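Local atomic coordinates of ParB domain protein nuclease (Sulfolobus solfataricus, PDB entry 5K5D), a protein that probably serves archaeal DNA segregation as a ParB-type partition protein, its N-terminal domain being related to those of bacterial ParB proteins. Residues Thr8-Val13 / Ile79-Phe84; Phe49-Asp54 / Lys75-Leu80; Glu17-Asp22 / Arg55-Ile60. The protein carries 4 engineered substitutions. One frame throughout, in Å; residues are numbered along the deposited sequence.

In the fold
All three contacts lie in the ParB-like N-terminal domain, their centres about 22 to 25 Å from the centre of the chain. Its mixed four-stranded sheet runs in the order 9-15, 76-82, 51-53, 59-61. Contact 1 joins the edge strand 9-15 to strand 76-82, and contact 2, centred about 8 Å away, joins that same strand to 51-53, so I79 and L80 serve both. Contact 3 ties the loop 17-22 to the chain entering the other edge strand, 59-61; its centre is about 11 Å from that of contact 1 and 9 Å from that of contact 2. Segments 8-13 and 17-22 come first along the chain, so the sheet is assembled from strands distant in sequence.

Contact 1. Residues Thr8-Val13 / Ile79-Phe84; sequences TYTEEV and ILKYDF
Y9 sets its CB squarely over the centre of the Y82 ring, 3.5 Å from the centroid. With chi1 at 67°, CG sits between the backbone N and the carbonyl carbon and is carried onto Y82 CZ. Beyond it the Y9 ring divides its contacts. CD2 presses on Y82 CZ at 3.2 Å and CE2 faces Y82 OH, the two ring planes oblique to each other at 40°. On the other side CD1 and CE1 run against L80, with Y9 CE1 at 3.5 Å from L80 CD2, while L80 CD1 lies over the ring face. At the tip, Y9 OH is still 4.1 Å from L80 CD1. The backbones beneath form an antiparallel pairing of edge strand 9-15 with strand 76-82 in the ParB-N sheet. T10 with K81 and E12 with I79 are its hydrogen-bonded pairs, and D83 N adds a bond to T8 O at 2.9 Å. On the face that carries T10, E12, I79 and K81, E12, extended beyond CG, brings OE2 to K81 NZ at 3.1 Å in a salt bridge, weak as a hydrogen bond. E12 OE1 and K81 NZ also share Y57 OH, and D83 OD1 pairs with R55.

Contact 2. Residues Phe49-Asp54 / Lys75-Leu80; sequences FPLIAD and KEVKIL
L80, P50 and L51 bury the most surface here. P50 turns toward strand 76-80 and meets L80 obliquely, its CG 3.7 Å from L80 CG and nearly as close to CD2. L80 CD1 reaches further along the partner and touches I52 CD1 at 3.9 Å, so one leucine touches both P50 and I52 of segment 49-54. An alanine in place of L80 would probably open a gap beside P50 CG and I52 CD1. L51 makes two of the three backbone bonds: its N bonds K78 O at 3.1 Å and its O receives L80 N at 2.7 Å, so that it straddles I79. This is parallel pairing of strands 51-53 and 76-82, in which the axes of 51-53 and 76-80 run at 54° to each other, and the chain between them passes through antiparallel strand 59-61 and helix 63-71. A53 N continues the ladder to L80 O at 3.0 Å, approaching from 36° above the carbonyl plane. The L51 side chain leaves the sheet on the I79 side. Its CG is anti to the carbonyl carbon (chi1 -56°), within reach of V77 CG2, and the two side chains cross at about a right angle with L51 CD1 3.8 Å from V77 CG2. L66 and M69 of helix 63-71 also pack on L51, while A53 CB rests 4.1 Å from I79 CD1.

Contact 3. Residues Glu17-Asp22 / Arg55-Ile60; sequences EKLKED and RNYVLI
K18 stretches across the ring of Y57, its CE over the centre of one face at 3.8 Å from the centroid. CG is anti to the backbone N (chi1 -170°), and the chain, extended beyond it, reaches out over the ring. The ammonium NZ stands off-centre over the same ring, 4.1 Å from the centroid, in a cation-pi contact. Beside them the loop 17-22 and the chain entering strand 59-61 are joined by a single beta bridge, K20 with V58, which ties this loop to the edge of the ParB-N sheet. K20 N bonds Y57 O at 2.8 Å, and L59 N returns to K20 O at 2.7 Å, both nearly straight. L19 comes to the edge of the Y57 ring, its CD1 4.0 Å from Y57 CB, and also packs on V77 and I79 of strand 76-82. The extended K20 chain passes the N56 carbonyl oxygen, and K20 NZ makes a weak bond to N56 O at 3.4 Å. In the next shell, Y57 has a left-handed backbone (phi 68°), and its hydroxyl, bonded to E12 and K81, ties the tip of the ring to strands 9-15 and 76-82. The following V58 N is held by D54 OD1. D22 is the N-cap of helix 23-26: OD2 receives E24 N and F25 N, while OD1 forms a salt bridge with R90. The D22 CB rests against V58 CG1 at 3.9 Å.

Contact 1. Residues Thr8-Val13 / Ile79-Phe84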
ATOM      1  N   THR B   8      12.552   0.823  19.854  1.00 42.45           N
ATOM      2  CA  THR B   8      13.935   0.573  20.238  1.00 36.38           C
ATOM      3  C   THR B   8      14.426  -0.739  19.639  1.00 37.89           C
ATOM      4  O   THR B   8      13.645  -1.674  19.436  1.00 36.58           O
ATOM      5  CB  THR B   8      14.083   0.471  21.759  1.00 37.00           C
ATOM      6  OG1 THR B   8      15.438   0.130  22.082  1.00 54.67           O
ATOM      7  CG2 THR B   8      13.160  -0.610  22.299  1.00 29.75           C
ATOM      8  N   TYR B   9      15.722  -0.814  19.366  1.00 31.02           N
ATOM      9  CA  TYR B   9      16.295  -2.033  18.828  1.00 32.37           C
ATOM     10  C   TYR B   9      17.778  -2.140  19.139  1.00 41.70           C
ATOM     11  O   TYR B   9      18.422  -1.165  19.524  1.00 44.64           O
ATOM     12  CB  TYR B   9      16.071  -2.116  17.315  1.00 33.11           C
ATOM     13  CG  TYR B   9      16.826  -1.073  16.529  1.00 38.05           C
ATOM     14  CD1 TYR B   9      18.152  -1.277  16.166  1.00 35.32           C
ATOM     15  CD2 TYR B   9      16.215   0.115  16.150  1.00 37.83           C
ATOM     16  CE1 TYR B   9      18.850  -0.322  15.448  1.00 36.31           C
ATOM     17  CE2 TYR B   9      16.903   1.074  15.428  1.00 36.62           C
ATOM     18  CZ  TYR B   9      18.220   0.849  15.081  1.00 41.52           C
ATOM     19  OH  TYR B   9      18.911   1.799  14.361  1.00 43.58           O
ATOM     20  N   THR B  10      18.313  -3.338  18.962  1.00 47.38           N
ATOM     21  CA  THR B  10      19.731  -3.567  19.143  1.00 46.22           C
ATOM     22  C   THR B  10      20.278  -4.282  17.913  1.00 47.77           C
ATOM     23  O   THR B  10      19.542  -4.974  17.204  1.00 38.27           O
ATOM     24  CB  THR B  10      20.006  -4.377  20.421  1.00 55.33           C
ATOM     25  OG1 THR B  10      19.220  -5.574  20.411  1.00 59.31           O
ATOM     26  CG2 THR B  10      19.631  -3.562  21.652  1.00 57.47           C
ATOM     27  N   GLU B  11      21.563  -4.089  17.648  1.00 51.88           N
ATOM     28  CA  GLU B  11      22.195  -4.683  16.481  1.00 48.39           C
ATOM     29  C   GLU B  11      22.873  -5.982  16.887  1.00 53.86           C
ATOM     30  O   GLU B  11      23.679  -6.000  17.816  1.00 68.33           O
ATOM     31  CB  GLU B  11      23.213  -3.710  15.881  1.00 49.91           C
ATOM     32  CG  GLU B  11      23.317  -3.751  14.360  1.00 67.69           C
ATOM     33  CD  GLU B  11      24.115  -4.936  13.848  1.00 70.93           C
ATOM     34  OE1 GLU B  11      24.780  -5.607  14.664  1.00 79.39           O
ATOM     35  OE2 GLU B  11      24.081  -5.193  12.627  1.00 60.91           O
ATOM     36  N   GLU B  12      22.534  -7.074  16.208  1.00 52.71           N
ATOM     37  CA  GLU B  12      23.151  -8.359  16.513  1.00 55.05           C
ATOM     38  C   GLU B  12      23.261  -9.274  15.300  1.00 59.80           C
ATOM     39  O   GLU B  12      22.575  -9.086  14.295  1.00 62.67           O
ATOM     40  CB  GLU B  12      22.410  -9.069  17.652  1.00 53.84           C
ATOM     41  CG  GLU B  12      20.943  -9.327  17.395  1.00 49.99           C
ATOM     42  CD  GLU B  12      20.284 -10.091  18.532  1.00 49.58           C
ATOM     43  OE1 GLU B  12      20.256 -11.338  18.474  1.00 48.56           O
ATOM     44  OE2 GLU B  12      19.797  -9.449  19.486  1.00 48.11           O
ATOM     45  N   VAL B  13      24.143 -10.261  15.408  1.00 47.31           N
ATOM     46  CA  VAL B  13      24.328 -11.249  14.360  1.00 41.13           C
ATOM     47  C   VAL B  13      23.808 -12.594  14.835  1.00 48.21           C
ATOM     48  O   VAL B  13      24.060 -13.005  15.968  1.00 49.83           O
ATOM     49  CB  VAL B  13      25.800 -11.399  13.970  1.00 42.74           C
ATOM     50  CG1 VAL B  13      25.947 -12.431  12.863  1.00 41.54           C
ATOM     51  CG2 VAL B  13      26.365 -10.060  13.536  1.00 38.85           C
ATOM     52  N   ILE B  79      21.179  -8.319  11.896  1.00 39.37           N
ATOM     53  CA  ILE B  79      19.807  -7.844  12.009  1.00 34.96           C
ATOM     54  C   ILE B  79      19.649  -6.694  13.003  1.00 41.95           C
ATOM     55  O   ILE B  79      20.541  -6.410  13.810  1.00 31.15           O
ATOM     56  CB  ILE B  79      18.833  -8.978  12.412  1.00 33.57           C
ATOM     57  CG1 ILE B  79      19.110  -9.451  13.842  1.00 38.33           C
ATOM     58  CG2 ILE B  79      18.916 -10.133  11.430  1.00 35.31           C
ATOM     59  CD1 ILE B  79      18.097 -10.466  14.360  1.00 32.67           C
ATOM     60  N   LEU B  80      18.506  -6.024  12.918  1.00 44.95           N
ATOM     61  CA  LEU B  80      18.083  -5.102  13.955  1.00 47.13           C
ATOM     62  C   LEU B  80      16.922  -5.749  14.704  1.00 50.89           C
ATOM     63  O   LEU B  80      15.800  -5.814  14.193  1.00 51.63           O
ATOM     64  CB  LEU B  80      17.659  -3.759  13.360  1.00 41.24           C
ATOM     65  CG  LEU B  80      18.725  -2.996  12.570  1.00 44.41           C
ATOM     66  CD1 LEU B  80      18.219  -1.615  12.169  1.00 47.84           C
ATOM     67  CD2 LEU B  80      20.007  -2.878  13.372  1.00 38.33           C
ATOM     68  N   LYS B  81      17.206  -6.254  15.901  1.00 45.43           N
ATOM     69  CA  LYS B  81      16.175  -6.848  16.740  1.00 42.71           C
ATOM     70  C   LYS B  81      15.481  -5.763  17.554  1.00 45.63           C
ATOM     71  O   LYS B  81      16.071  -5.170  18.461  1.00 47.47           O
ATOM     72  CB  LYS B  81      16.764  -7.909  17.670  1.00 43.94           C
ATOM     73  CG  LYS B  81      15.712  -8.741  18.383  1.00 50.01           C
ATOM     74  CD  LYS B  81      16.332  -9.787  19.296  1.00 53.35           C
ATOM     75  CE  LYS B  81      16.956  -9.149  20.523  1.00 54.77           C
ATOM     76  NZ  LYS B  81      17.545 -10.176  21.427  1.00 63.80           N
ATOM     77  N   TYR B  82      14.227  -5.501  17.210  1.00 39.22           N
ATOM     78  CA  TYR B  82      13.424  -4.515  17.909  1.00 39.13           C
ATOM     79  C   TYR B  82      12.776  -5.138  19.134  1.00 43.12           C
ATOM     80  O   TYR B  82      12.462  -6.328  19.143  1.00 46.18           O
ATOM     81  CB  TYR B  82      12.357  -3.946  16.980  1.00 37.74           C
ATOM     82  CG  TYR B  82      12.903  -2.940  16.010  1.00 38.16           C
ATOM     83  CD1 TYR B  82      13.687  -3.337  14.933  1.00 43.52           C
ATOM     84  CD2 TYR B  82      12.640  -1.588  16.168  1.00 40.65           C
ATOM     85  CE1 TYR B  82      14.196  -2.408  14.041  1.00 41.84           C
ATOM     86  CE2 TYR B  82      13.145  -0.654  15.281  1.00 39.49           C
ATOM     87  CZ  TYR B  82      13.922  -1.070  14.224  1.00 35.36           C
ATOM     88  OH  TYR B  82      14.423  -0.141  13.349  1.00 34.29           O
ATOM     89  N   ASP B  83      12.572  -4.324  20.163  1.00 36.42           N
ATOM     90  CA  ASP B  83      12.080  -4.825  21.434  1.00 38.54           C
ATOM     91  C   ASP B  83      10.559  -4.814  21.517  1.00 40.63           C
ATOM     92  O   ASP B  83       9.976  -4.168  22.380  1.00 49.79           O
ATOM     93  CB  ASP B  83      12.671  -4.022  22.586  1.00 40.79           C
ATOM     94  CG  ASP B  83      12.272  -4.572  23.934  1.00 47.44           C
ATOM     95  OD1 ASP B  83      12.177  -5.811  24.054  1.00 51.72           O
ATOM     96  OD2 ASP B  83      12.043  -3.772  24.865  1.00 49.76           O
ATOM     97  N   PHE B  84       9.920  -5.536  20.611  1.00 45.97           N
ATOM     98  CA  PHE B  84       8.474  -5.672  20.655  1.00 48.30           C
ATOM     99  C   PHE B  84       8.061  -6.976  19.995  1.00 40.11           C
ATOM    100  O   PHE B  84       8.797  -7.529  19.180  1.00 30.54           O
ATOM    101  CB  PHE B  84       7.788  -4.484  19.979  1.00 45.86           C
ATOM    102  CG  PHE B  84       7.813  -4.540  18.478  1.00 44.31           C
ATOM    103  CD1 PHE B  84       8.876  -4.006  17.767  1.00 39.55           C
ATOM    104  CD2 PHE B  84       6.767  -5.117  17.778  1.00 45.79           C
ATOM    105  CE1 PHE B  84       8.899  -4.050  16.389  1.00 34.57           C
ATOM    106  CE2 PHE B  84       6.784  -5.164  16.398  1.00 42.69           C
ATOM    107  CZ  PHE B  84       7.853  -4.630  15.704  1.00 40.02           C
TER

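Contact 2. Residues Phe49-Asp54 / Lys75-Leu80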
ATOM      1  N   PHE B  49      23.329  -3.471   4.645  1.00 66.89           N
ATOM      2  CA  PHE B  49      22.284  -3.129   5.599  1.00 63.02           C
ATOM      3  C   PHE B  49      21.751  -4.372   6.302  1.00 56.14           C
ATOM      4  O   PHE B  49      21.607  -5.425   5.683  1.00 58.99           O
ATOM      5  CB  PHE B  49      21.137  -2.415   4.886  1.00 70.81           C
ATOM      6  CG  PHE B  49      21.501  -1.057   4.361  1.00 81.04           C
ATOM      7  CD1 PHE B  49      22.163  -0.144   5.165  1.00 84.44           C
ATOM      8  CD2 PHE B  49      21.189  -0.696   3.062  1.00 85.87           C
ATOM      9  CE1 PHE B  49      22.500   1.107   4.684  1.00 87.50           C
ATOM     10  CE2 PHE B  49      21.524   0.553   2.576  1.00 89.16           C
ATOM     11  CZ  PHE B  49      22.181   1.455   3.388  1.00 88.64           C
ATOM     12  N   PRO B  50      21.458  -4.253   7.605  1.00 55.59           N
ATOM     13  CA  PRO B  50      20.908  -5.382   8.361  1.00 48.97           C
ATOM     14  C   PRO B  50      19.421  -5.550   8.090  1.00 45.32           C
ATOM     15  O   PRO B  50      18.764  -4.612   7.633  1.00 45.40           O
ATOM     16  CB  PRO B  50      21.132  -4.965   9.812  1.00 45.95           C
ATOM     17  CG  PRO B  50      21.064  -3.477   9.777  1.00 49.42           C
ATOM     18  CD  PRO B  50      21.661  -3.065   8.455  1.00 57.14           C
ATOM     19  N   LEU B  51      18.903  -6.740   8.365  1.00 36.90           N
ATOM     20  CA  LEU B  51      17.486  -7.010   8.201  1.00 38.85           C
ATOM     21  C   LEU B  51      16.727  -6.595   9.458  1.00 41.21           C
ATOM     22  O   LEU B  51      17.332  -6.307  10.494  1.00 38.80           O
ATOM     23  CB  LEU B  51      17.255  -8.489   7.895  1.00 40.74           C
ATOM     24  CG  LEU B  51      18.015  -9.027   6.682  1.00 37.42           C
ATOM     25  CD1 LEU B  51      17.540 -10.429   6.352  1.00 34.23           C
ATOM     26  CD2 LEU B  51      17.841  -8.104   5.488  1.00 36.44           C
ATOM     27  N   ILE B  52      15.403  -6.565   9.362  1.00 39.48           N
ATOM     28  CA  ILE B  52      14.569  -6.074  10.450  1.00 37.04           C
ATOM     29  C   ILE B  52      13.770  -7.205  11.084  1.00 38.52           C
ATOM     30  O   ILE B  52      12.938  -7.833  10.433  1.00 38.99           O
ATOM     31  CB  ILE B  52      13.582  -5.013   9.947  1.00 31.79           C
ATOM     32  CG1 ILE B  52      14.327  -3.881   9.233  1.00 28.18           C
ATOM     33  CG2 ILE B  52      12.728  -4.508  11.088  1.00 22.62           C
ATOM     34  CD1 ILE B  52      15.392  -3.222  10.068  1.00 30.18           C
ATOM     35  N   ALA B  53      14.018  -7.457  12.362  1.00 36.29           N
ATOM     36  CA  ALA B  53      13.328  -8.531  13.063  1.00 37.78           C
ATOM     37  C   ALA B  53      12.801  -8.049  14.404  1.00 40.26           C
ATOM     38  O   ALA B  53      13.271  -7.045  14.946  1.00 35.89           O
ATOM     39  CB  ALA B  53      14.252  -9.716  13.256  1.00 32.19           C
ATOM     40  N   ASP B  54      11.819  -8.765  14.939  1.00 37.11           N
ATOM     41  CA  ASP B  54      11.291  -8.417  16.247  1.00 34.92           C
ATOM     42  C   ASP B  54      12.022  -9.173  17.357  1.00 38.39           C
ATOM     43  O   ASP B  54      13.045  -9.822  17.124  1.00 38.73           O
ATOM     44  CB  ASP B  54       9.777  -8.656  16.320  1.00 32.58           C
ATOM     45  CG  ASP B  54       9.417 -10.126  16.467  1.00 38.70           C
ATOM     46  OD1 ASP B  54      10.329 -10.976  16.604  1.00 36.05           O
ATOM     47  OD2 ASP B  54       8.205 -10.428  16.463  1.00 36.67           O
ATOM     48  N   LYS B  75      25.729 -17.942   6.180  1.00 53.68           N
ATOM     49  CA  LYS B  75      25.457 -18.770   7.351  1.00 58.60           C
ATOM     50  C   LYS B  75      24.904 -17.951   8.512  1.00 53.02           C
ATOM     51  O   LYS B  75      24.311 -18.496   9.443  1.00 50.66           O
ATOM     52  CB  LYS B  75      26.720 -19.519   7.788  1.00 64.67           C
ATOM     53  CG  LYS B  75      27.255 -20.499   6.751  1.00 67.54           C
ATOM     54  CD  LYS B  75      26.194 -21.522   6.363  1.00 67.46           C
ATOM     55  CE  LYS B  75      26.661 -22.399   5.210  1.00 62.42           C
ATOM     56  NZ  LYS B  75      25.619 -23.385   4.806  1.00 60.61           N
ATOM     57  N   GLU B  76      25.104 -16.641   8.457  1.00 54.81           N
ATOM     58  CA  GLU B  76      24.612 -15.764   9.511  1.00 54.12           C
ATOM     59  C   GLU B  76      24.332 -14.367   8.978  1.00 45.96           C
ATOM     60  O   GLU B  76      25.003 -13.887   8.064  1.00 44.17           O
ATOM     61  CB  GLU B  76      25.585 -15.718  10.695  1.00 57.63           C
ATOM     62  CG  GLU B  76      26.934 -15.084  10.409  1.00 63.62           C
ATOM     63  CD  GLU B  76      27.857 -15.120  11.620  1.00 75.99           C
ATOM     64  OE1 GLU B  76      27.761 -16.078  12.419  1.00 74.06           O
ATOM     65  OE2 GLU B  76      28.671 -14.186  11.776  1.00 86.01           O
ATOM     66  N   VAL B  77      23.330 -13.720   9.553  1.00 41.87           N
ATOM     67  CA  VAL B  77      22.878 -12.440   9.034  1.00 46.79           C
ATOM     68  C   VAL B  77      22.772 -11.377  10.124  1.00 45.58           C
ATOM     69  O   VAL B  77      22.274 -11.634  11.221  1.00 51.22           O
ATOM     70  CB  VAL B  77      21.536 -12.591   8.266  1.00 49.02           C
ATOM     71  CG1 VAL B  77      20.586 -13.504   9.017  1.00 48.05           C
ATOM     72  CG2 VAL B  77      20.905 -11.232   7.997  1.00 52.43           C
ATOM     73  N   LYS B  78      23.271 -10.187   9.810  1.00 42.98           N
ATOM     74  CA  LYS B  78      23.167  -9.040  10.697  1.00 40.23           C
ATOM     75  C   LYS B  78      21.720  -8.563  10.707  1.00 39.98           C
ATOM     76  O   LYS B  78      21.099  -8.428   9.654  1.00 37.30           O
ATOM     77  CB  LYS B  78      24.086  -7.918  10.205  1.00 42.05           C
ATOM     78  CG  LYS B  78      25.549  -8.327  10.061  1.00 48.86           C
ATOM     79  CD  LYS B  78      26.224  -7.683   8.842  1.00 51.84           C
ATOM     80  CE  LYS B  78      26.394  -6.179   8.990  1.00 52.17           C
ATOM     81  NZ  LYS B  78      25.100  -5.440   8.898  1.00 56.58           N
ATOM     82  N   ILE B  79      21.179  -8.319  11.896  1.00 39.37           N
ATOM     83  CA  ILE B  79      19.807  -7.844  12.009  1.00 34.96           C
ATOM     84  C   ILE B  79      19.649  -6.694  13.003  1.00 41.95           C
ATOM     85  O   ILE B  79      20.541  -6.410  13.810  1.00 31.15           O
ATOM     86  CB  ILE B  79      18.833  -8.978  12.412  1.00 33.57           C
ATOM     87  CG1 ILE B  79      19.110  -9.451  13.842  1.00 38.33           C
ATOM     88  CG2 ILE B  79      18.916 -10.133  11.430  1.00 35.31           C
ATOM     89  CD1 ILE B  79      18.097 -10.466  14.360  1.00 32.67           C
ATOM     90  N   LEU B  80      18.506  -6.024  12.918  1.00 44.95           N
ATOM     91  CA  LEU B  80      18.083  -5.102  13.955  1.00 47.13           C
ATOM     92  C   LEU B  80      16.922  -5.749  14.704  1.00 50.89           C
ATOM     93  O   LEU B  80      15.800  -5.814  14.193  1.00 51.63           O
ATOM     94  CB  LEU B  80      17.659  -3.759  13.360  1.00 41.24           C
ATOM     95  CG  LEU B  80      18.725  -2.996  12.570  1.00 44.41           C
ATOM     96  CD1 LEU B  80      18.219  -1.615  12.169  1.00 47.84           C
ATOM     97  CD2 LEU B  80      20.007  -2.878  13.372  1.00 38.33           C
TER

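Contact 3. Residues Glu17-Asp22 / Arg55-Ile60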
ATOM      1  N   GLU B  17      19.396 -19.293   9.918  1.00 49.55           N
ATOM      2  CA  GLU B  17      18.195 -20.105  10.059  1.00 55.35           C
ATOM      3  C   GLU B  17      17.416 -19.771  11.329  1.00 57.15           C
ATOM      4  O   GLU B  17      16.338 -20.320  11.574  1.00 52.34           O
ATOM      5  CB  GLU B  17      18.557 -21.591  10.032  1.00 61.13           C
ATOM      6  CG  GLU B  17      19.315 -22.015   8.782  1.00 71.17           C
ATOM      7  CD  GLU B  17      18.507 -21.807   7.514  1.00 78.34           C
ATOM      8  OE1 GLU B  17      17.294 -22.107   7.526  1.00 79.84           O
ATOM      9  OE2 GLU B  17      19.083 -21.339   6.508  1.00 79.12           O
ATOM     10  N   LYS B  18      17.960 -18.867  12.136  1.00 55.90           N
ATOM     11  CA  LYS B  18      17.301 -18.479  13.377  1.00 53.96           C
ATOM     12  C   LYS B  18      16.097 -17.572  13.105  1.00 52.90           C
ATOM     13  O   LYS B  18      15.196 -17.454  13.937  1.00 57.39           O
ATOM     14  CB  LYS B  18      18.294 -17.794  14.317  1.00 55.40           C
ATOM     15  CG  LYS B  18      17.771 -17.567  15.728  1.00 52.10           C
ATOM     16  CD  LYS B  18      18.845 -16.962  16.616  1.00 51.79           C
ATOM     17  CE  LYS B  18      18.310 -16.643  18.007  1.00 55.32           C
ATOM     18  NZ  LYS B  18      19.372 -16.058  18.876  1.00 55.56           N
ATOM     19  N   LEU B  19      16.081 -16.946  11.931  1.00 49.51           N
ATOM     20  CA  LEU B  19      15.006 -16.024  11.555  1.00 46.26           C
ATOM     21  C   LEU B  19      13.721 -16.740  11.143  1.00 46.59           C
ATOM     22  O   LEU B  19      13.725 -17.579  10.240  1.00 42.87           O
ATOM     23  CB  LEU B  19      15.467 -15.090  10.432  1.00 43.01           C
ATOM     24  CG  LEU B  19      15.935 -13.691  10.845  1.00 48.05           C
ATOM     25  CD1 LEU B  19      16.109 -13.580  12.359  1.00 41.69           C
ATOM     26  CD2 LEU B  19      17.217 -13.314  10.106  1.00 39.99           C
ATOM     27  N   LYS B  20      12.623 -16.398  11.812  1.00 46.44           N
ATOM     28  CA  LYS B  20      11.324 -16.989  11.523  1.00 39.56           C
ATOM     29  C   LYS B  20      10.520 -16.051  10.639  1.00 42.70           C
ATOM     30  O   LYS B  20      10.523 -14.840  10.844  1.00 45.78           O
ATOM     31  CB  LYS B  20      10.576 -17.284  12.820  1.00 38.38           C
ATOM     32  CG  LYS B  20      11.329 -18.226  13.746  1.00 49.86           C
ATOM     33  CD  LYS B  20      10.965 -17.993  15.203  1.00 63.63           C
ATOM     34  CE  LYS B  20      11.943 -18.710  16.128  1.00 74.10           C
ATOM     35  NZ  LYS B  20      11.794 -18.284  17.550  1.00 78.00           N
ATOM     36  N   GLU B  21       9.834 -16.608   9.647  1.00 44.69           N
ATOM     37  CA  GLU B  21       9.106 -15.780   8.698  1.00 45.30           C
ATOM     38  C   GLU B  21       7.615 -15.714   9.003  1.00 45.41           C
ATOM     39  O   GLU B  21       7.021 -16.678   9.481  1.00 46.30           O
ATOM     40  CB  GLU B  21       9.348 -16.250   7.263  1.00 53.36           C
ATOM     41  CG  GLU B  21       8.677 -17.556   6.898  1.00 65.09           C
ATOM     42  CD  GLU B  21       8.835 -17.886   5.428  1.00 64.17           C
ATOM     43  OE1 GLU B  21       9.921 -17.611   4.870  1.00 59.44           O
ATOM     44  OE2 GLU B  21       7.869 -18.404   4.829  1.00 63.91           O
ATOM     45  N   ASP B  22       7.029 -14.551   8.738  1.00 38.56           N
ATOM     46  CA  ASP B  22       5.607 -14.326   8.928  1.00 35.00           C
ATOM     47  C   ASP B  22       5.000 -14.147   7.548  1.00 43.29           C
ATOM     48  O   ASP B  22       5.359 -13.221   6.818  1.00 43.52           O
ATOM     49  CB  ASP B  22       5.380 -13.071   9.769  1.00 36.33           C
ATOM     50  CG  ASP B  22       3.917 -12.815  10.054  1.00 39.01           C
ATOM     51  OD1 ASP B  22       3.482 -13.047  11.200  1.00 40.11           O
ATOM     52  OD2 ASP B  22       3.201 -12.382   9.128  1.00 49.07           O
ATOM     53  N   ARG B  55      11.477  -9.077  18.561  1.00 36.50           N
ATOM     54  CA  ARG B  55      12.066  -9.676  19.747  1.00 41.56           C
ATOM     55  C   ARG B  55      12.287 -11.181  19.600  1.00 40.93           C
ATOM     56  O   ARG B  55      13.318 -11.705  20.009  1.00 45.54           O
ATOM     57  CB  ARG B  55      11.152  -9.396  20.937  1.00 49.39           C
ATOM     58  CG  ARG B  55      11.789  -9.605  22.281  1.00 51.25           C
ATOM     59  CD  ARG B  55      11.130  -8.692  23.299  1.00 56.96           C
ATOM     60  NE  ARG B  55       9.700  -8.950  23.441  1.00 53.52           N
ATOM     61  CZ  ARG B  55       8.807  -8.021  23.760  1.00 46.47           C
ATOM     62  NH1 ARG B  55       9.191  -6.768  23.951  1.00 46.99           N
ATOM     63  NH2 ARG B  55       7.526  -8.341  23.881  1.00 36.17           N
ATOM     64  N   ASN B  56      11.315 -11.871  19.017  1.00 41.81           N
ATOM     65  CA  ASN B  56      11.396 -13.320  18.865  1.00 45.17           C
ATOM     66  C   ASN B  56      11.962 -13.732  17.512  1.00 35.58           C
ATOM     67  O   ASN B  56      11.791 -14.871  17.078  1.00 42.52           O
ATOM     68  CB  ASN B  56      10.014 -13.954  19.040  1.00 53.74           C
ATOM     69  CG  ASN B  56       9.414 -13.676  20.404  1.00 63.86           C
ATOM     70  OD1 ASN B  56      10.114 -13.699  21.418  1.00 65.73           O
ATOM     71  ND2 ASN B  56       8.117 -13.392  20.432  1.00 20.00           N
ATOM     72  N   TYR B  57      12.635 -12.798  16.851  1.00 36.57           N
ATOM     73  CA  TYR B  57      13.349 -13.102  15.616  1.00 36.00           C
ATOM     74  C   TYR B  57      12.396 -13.433  14.475  1.00 38.97           C
ATOM     75  O   TYR B  57      12.731 -14.187  13.562  1.00 37.18           O
ATOM     76  CB  TYR B  57      14.374 -14.216  15.851  1.00 38.23           C
ATOM     77  CG  TYR B  57      15.391 -13.836  16.906  1.00 44.30           C
ATOM     78  CD1 TYR B  57      15.216 -14.206  18.234  1.00 46.50           C
ATOM     79  CD2 TYR B  57      16.506 -13.076  16.578  1.00 41.76           C
ATOM     80  CE1 TYR B  57      16.133 -13.844  19.202  1.00 47.53           C
ATOM     81  CE2 TYR B  57      17.428 -12.710  17.537  1.00 44.84           C
ATOM     82  CZ  TYR B  57      17.236 -13.094  18.847  1.00 48.47           C
ATOM     83  OH  TYR B  57      18.153 -12.725  19.803  1.00 43.15           O
ATOM     84  N   VAL B  58      11.199 -12.862  14.543  1.00 38.85           N
ATOM     85  CA  VAL B  58      10.273 -12.892  13.426  1.00 36.26           C
ATOM     86  C   VAL B  58      10.699 -11.816  12.432  1.00 40.52           C
ATOM     87  O   VAL B  58      10.787 -10.635  12.778  1.00 43.32           O
ATOM     88  CB  VAL B  58       8.817 -12.634  13.880  1.00 34.29           C
ATOM     89  CG1 VAL B  58       7.898 -12.485  12.679  1.00 38.10           C
ATOM     90  CG2 VAL B  58       8.335 -13.750  14.788  1.00 23.06           C
ATOM     91  N   LEU B  59      10.980 -12.239  11.204  1.00 40.56           N
ATOM     92  CA  LEU B  59      11.396 -11.334  10.144  1.00 37.25           C
ATOM     93  C   LEU B  59      10.271 -10.352   9.826  1.00 36.29           C
ATOM     94  O   LEU B  59       9.134 -10.749   9.569  1.00 29.38           O
ATOM     95  CB  LEU B  59      11.747 -12.135   8.891  1.00 38.42           C
ATOM     96  CG  LEU B  59      12.983 -11.737   8.081  1.00 37.62           C
ATOM     97  CD1 LEU B  59      12.674 -11.784   6.591  1.00 41.72           C
ATOM     98  CD2 LEU B  59      13.490 -10.365   8.481  1.00 32.48           C
ATOM     99  N   ILE B  60      10.590  -9.065   9.846  1.00 31.02           N
ATOM    100  CA  ILE B  60       9.599  -8.043   9.548  1.00 35.91           C
ATOM    101  C   ILE B  60       9.826  -7.508   8.149  1.00 31.88           C
ATOM    102  O   ILE B  60       8.902  -7.422   7.341  1.00 34.56           O
ATOM    103  CB  ILE B  60       9.669  -6.883  10.560  1.00 34.48           C
ATOM    104  CG1 ILE B  60       9.212  -7.363  11.937  1.00 31.60           C
ATOM    105  CG2 ILE B  60       8.820  -5.707  10.096  1.00 35.50           C
ATOM    106  CD1 ILE B  60       9.284  -6.292  12.999  1.00 39.56           C
TER